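Local coordinates for sensor protein (Vibrio parahaemolyticus, PDB 3I9Y), which forms the sensor domain of the histidine kinase TorS, a TMAO-responsive receptor that probably passes its signal on by phosphorylating a histidine at the expense of ATP, at residues 29-32 with 33-36; 35-38 with 39-42. One frame throughout, in Å; residues are numbered along the deposited sequence.

Contact 1 (29-32 with 33-36); sequences AQNE and QERK
The Arg35 guanidinium presents its edge to the Glu32 carboxylate, the two planes turned 38° apart. The grip is side-on and two-pronged: NE of Arg35 donates to OE2 of Glu32 over 2.8 Å, and NH2 of Arg35 to OE1 of Glu32, also over 2.8 Å. OE1 uses its syn lone pair, whereas OE2 is met from above the carboxylate plane, so the fork is twisted. The Glu32 chain bends at chi2 (-56°) and the Arg35 chain at chi3, which lays the two side chains alongside each other. Lys36 NZ adds a long ion pair to OE1 of Glu32, completing a small salt-bridge network. Beyond it, Arg35 packs on Val87 and Leu91 of helix 63-114.

The second carboxylate, of Glu34, reaches back to the loop. Its OE1 accepts the backbone N-H of Gln30 at 2.9 Å, nearly in line with its own C-O bond. The Gln30 and Glu34 side chains lie side by side, with the side-chain amide and carboxylate planes 24° apart. The Asn31 and Glu34 side chains cross at about a right angle; OD1 of Asn31 takes the N-H of Glu34 at 3.0 Å, the donor tilted from the carbonyl plane. CB of the buried Ala29 rests 3.6 Å from CA of Arg35. The first-turn backbone bonds, Arg35 N to Asn31 O and Lys36 N to Glu32 O, then take over. Asn31 as N-cap, with the Glu34 carboxylate accepting the N-H of Gln30, the residue before the N-cap, marks the amino-terminal cap of helix 32-58.

Contact 2 (35-38 with 39-42); sequences RKEA and GRVL
Glu37 reaches forward to Arg40 one turn on, and Arg40 can be followed from its root to its tip. CB of Arg40 sits 3.5 Å from Lys36 O and equally far from Glu37 O, against the carbonyl ends of the preceding turn. The chain then runs extended through CG and CD, bends at chi3 (70°), and brings NE to OE1 of Glu37 at 3.1 Å. That oxygen lies near the guanidinium plane, but NE approaches it from above the carboxylate. NH2 of Arg40 donates to OE2 of Glu37 over 2.8 Å on the syn side, the oxygen lying 29° out of the guanidinium plane. NH1 turns to a further partner, making a salt bridge with Glu44.

The carboxylate and guanidinium planes stand 52° apart, so the pair is a skewed side-on fork. OE2 of Glu37 also lies against a methyl, CG1 of Val41, at 3.2 Å. The helix bonds run on from Gly39 N to Arg35 O, Val41 N to Glu37 O and Leu42 N to Ala38 O. Val41 and Leu42 also pack on Ser22 of helix 5-27, and Leu42 on Ile19. With carboxylates both before and after Arg40 in the chain, Glu37 and Glu44 probably balance its charge and restrict the guanidinium's rotation.

Contact 1 joins the loop after helix 5-27 to the first turn of helix 32-58; contact 2 continues along the same helix, and the two share Arg35 and Lys36. Their centres are about 8 Å apart. Both lie within the TorS sensor domain, a stack of two four-helix bundles. Glu32 and Arg35 touch helix 63-114, while Arg35, Val41 and Leu42 touch helix 5-27, so the shared Arg35 reaches both neighbours. The Glu37-Arg40 pair is exposed, whereas the Glu32-Arg35 pair also packs on helix 63-114. Together the contacts trace how the second helix begins and settles against its neighbours.

Contact 1 (29-32 with 33-36)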
# COMPACT_ATOMS: atom_id res chain seq x y z
N ALA A 29 -10.65 1.30 -0.43
CA ALA A 29 -11.16 0.36 0.55
C ALA A 29 -10.18 0.34 1.78
O ALA A 29 -8.99 0.27 1.63
CB ALA A 29 -11.20 -1.12 0.00
N GLN A 30 -10.78 0.30 2.96
CA GLN A 30 -9.95 0.29 4.22
C GLN A 30 -9.89 -1.06 4.90
O GLN A 30 -9.20 -1.17 5.83
CB GLN A 30 -10.51 1.40 5.22
CG GLN A 30 -10.17 2.75 4.62
CD GLN A 30 -11.05 3.82 5.28
OE1 GLN A 30 -10.60 4.95 5.68
NE2 GLN A 30 -12.32 3.45 5.45
N ASN A 31 -10.62 -2.07 4.49
CA ASN A 31 -10.53 -3.33 5.16
C ASN A 31 -11.05 -4.39 4.16
O ASN A 31 -11.51 -4.03 3.02
CB ASN A 31 -11.39 -3.38 6.51
CG ASN A 31 -12.76 -2.93 6.31
OD1 ASN A 31 -13.50 -3.48 5.47
ND2 ASN A 31 -13.13 -1.90 7.02
N GLU A 32 -10.97 -5.64 4.61
CA GLU A 32 -11.30 -6.73 3.81
C GLU A 32 -12.72 -6.61 3.38
O GLU A 32 -13.00 -6.91 2.21
CB GLU A 32 -11.12 -8.05 4.48
CG GLU A 32 -9.67 -8.59 4.31
CD GLU A 32 -9.10 -8.74 2.78
OE1 GLU A 32 -9.58 -9.67 2.15
OE2 GLU A 32 -8.19 -7.91 2.29
N GLN A 33 -13.65 -6.19 4.27
CA GLN A 33 -15.00 -6.25 3.76
C GLN A 33 -15.24 -5.31 2.63
O GLN A 33 -15.98 -5.57 1.66
CB GLN A 33 -16.03 -5.94 4.85
CG GLN A 33 -17.35 -6.64 4.67
CD GLN A 33 -18.11 -6.71 6.13
OE1 GLN A 33 -18.34 -5.65 6.78
NE2 GLN A 33 -18.46 -7.96 6.64
N GLU A 34 -14.72 -4.12 2.76
CA GLU A 34 -14.95 -3.17 1.74
C GLU A 34 -14.18 -3.60 0.42
O GLU A 34 -14.65 -3.35 -0.68
CB GLU A 34 -14.41 -1.85 2.18
CG GLU A 34 -15.37 -1.17 3.20
CD GLU A 34 -14.74 0.05 3.86
OE1 GLU A 34 -13.59 0.58 3.51
OE2 GLU A 34 -15.47 0.49 4.83
N ARG A 35 -13.01 -4.24 0.61
CA ARG A 35 -12.15 -4.52 -0.50
C ARG A 35 -12.98 -5.60 -1.30
O ARG A 35 -13.13 -5.52 -2.52
CB ARG A 35 -10.84 -5.15 -0.07
CG ARG A 35 -9.96 -5.36 -1.35
CD ARG A 35 -8.58 -6.03 -0.97
NE ARG A 35 -8.81 -7.40 -0.41
CZ ARG A 35 -9.09 -8.43 -1.17
NH1 ARG A 35 -9.17 -8.24 -2.53
NH2 ARG A 35 -9.22 -9.61 -0.65
N LYS A 36 -13.47 -6.61 -0.59
CA LYS A 36 -14.21 -7.67 -1.31
C LYS A 36 -15.49 -7.18 -1.95
O LYS A 36 -15.89 -7.70 -3.01
CB LYS A 36 -14.65 -8.80 -0.34
CG LYS A 36 -13.38 -9.55 0.16
CD LYS A 36 -13.80 -10.98 0.55
CE LYS A 36 -12.65 -11.89 0.72
NZ LYS A 36 -12.66 -12.11 2.31

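Contact 2 (35-38 with 39-42)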
# COMPACT_ATOMS: atom_id res chain seq x y z
N ARG A 35 -13.01 -4.24 0.61
CA ARG A 35 -12.15 -4.52 -0.50
C ARG A 35 -12.98 -5.60 -1.30
O ARG A 35 -13.13 -5.52 -2.52
CB ARG A 35 -10.84 -5.15 -0.07
CG ARG A 35 -9.96 -5.36 -1.35
CD ARG A 35 -8.58 -6.03 -0.97
NE ARG A 35 -8.81 -7.40 -0.41
CZ ARG A 35 -9.09 -8.43 -1.17
NH1 ARG A 35 -9.17 -8.24 -2.53
NH2 ARG A 35 -9.22 -9.61 -0.65
N LYS A 36 -13.47 -6.61 -0.59
CA LYS A 36 -14.21 -7.67 -1.31
C LYS A 36 -15.49 -7.18 -1.95
O LYS A 36 -15.89 -7.70 -3.01
CB LYS A 36 -14.65 -8.80 -0.34
CG LYS A 36 -13.38 -9.55 0.16
CD LYS A 36 -13.80 -10.98 0.55
CE LYS A 36 -12.65 -11.89 0.72
NZ LYS A 36 -12.66 -12.11 2.31
N GLU A 37 -16.19 -6.28 -1.26
CA GLU A 37 -17.42 -5.74 -1.81
C GLU A 37 -17.03 -4.89 -3.00
O GLU A 37 -17.67 -5.12 -4.04
CB GLU A 37 -18.25 -4.97 -0.76
CG GLU A 37 -19.44 -4.00 -1.29
CD GLU A 37 -20.62 -4.74 -2.04
OE1 GLU A 37 -20.81 -5.93 -1.71
OE2 GLU A 37 -21.33 -4.15 -2.95
N ALA A 38 -16.03 -3.98 -2.97
CA ALA A 38 -15.73 -3.23 -4.22
C ALA A 38 -15.27 -4.24 -5.36
O ALA A 38 -15.61 -4.08 -6.58
CB ALA A 38 -14.61 -2.14 -4.06
N GLY A 39 -14.66 -5.36 -4.97
CA GLY A 39 -14.13 -6.20 -6.04
C GLY A 39 -15.28 -6.95 -6.68
O GLY A 39 -15.19 -7.33 -7.86
N ARG A 40 -16.29 -7.26 -5.92
CA ARG A 40 -17.46 -8.02 -6.40
C ARG A 40 -18.19 -6.97 -7.33
O ARG A 40 -18.61 -7.29 -8.48
CB ARG A 40 -18.45 -8.32 -5.30
CG ARG A 40 -19.79 -8.99 -5.78
CD ARG A 40 -20.86 -9.18 -4.55
NE ARG A 40 -21.38 -7.86 -4.12
CZ ARG A 40 -22.13 -7.15 -4.96
NH1 ARG A 40 -22.37 -7.66 -6.18
NH2 ARG A 40 -22.67 -5.99 -4.61
N VAL A 41 -18.36 -5.72 -6.88
CA VAL A 41 -19.03 -4.96 -7.85
C VAL A 41 -18.27 -4.74 -9.28
O VAL A 41 -18.93 -4.71 -10.33
CB VAL A 41 -19.68 -3.70 -7.37
CG1 VAL A 41 -20.44 -3.92 -6.01
CG2 VAL A 41 -18.99 -2.63 -7.52
N LEU A 42 -16.98 -4.58 -9.25
CA LEU A 42 -16.19 -4.29 -10.34
C LEU A 42 -16.21 -5.51 -11.28
O LEU A 42 -16.34 -5.38 -12.47
CB LEU A 42 -14.83 -3.98 -9.84
CG LEU A 42 -13.74 -3.69 -10.79
CD1 LEU A 42 -13.97 -2.39 -11.49
CD2 LEU A 42 -12.60 -3.26 -9.78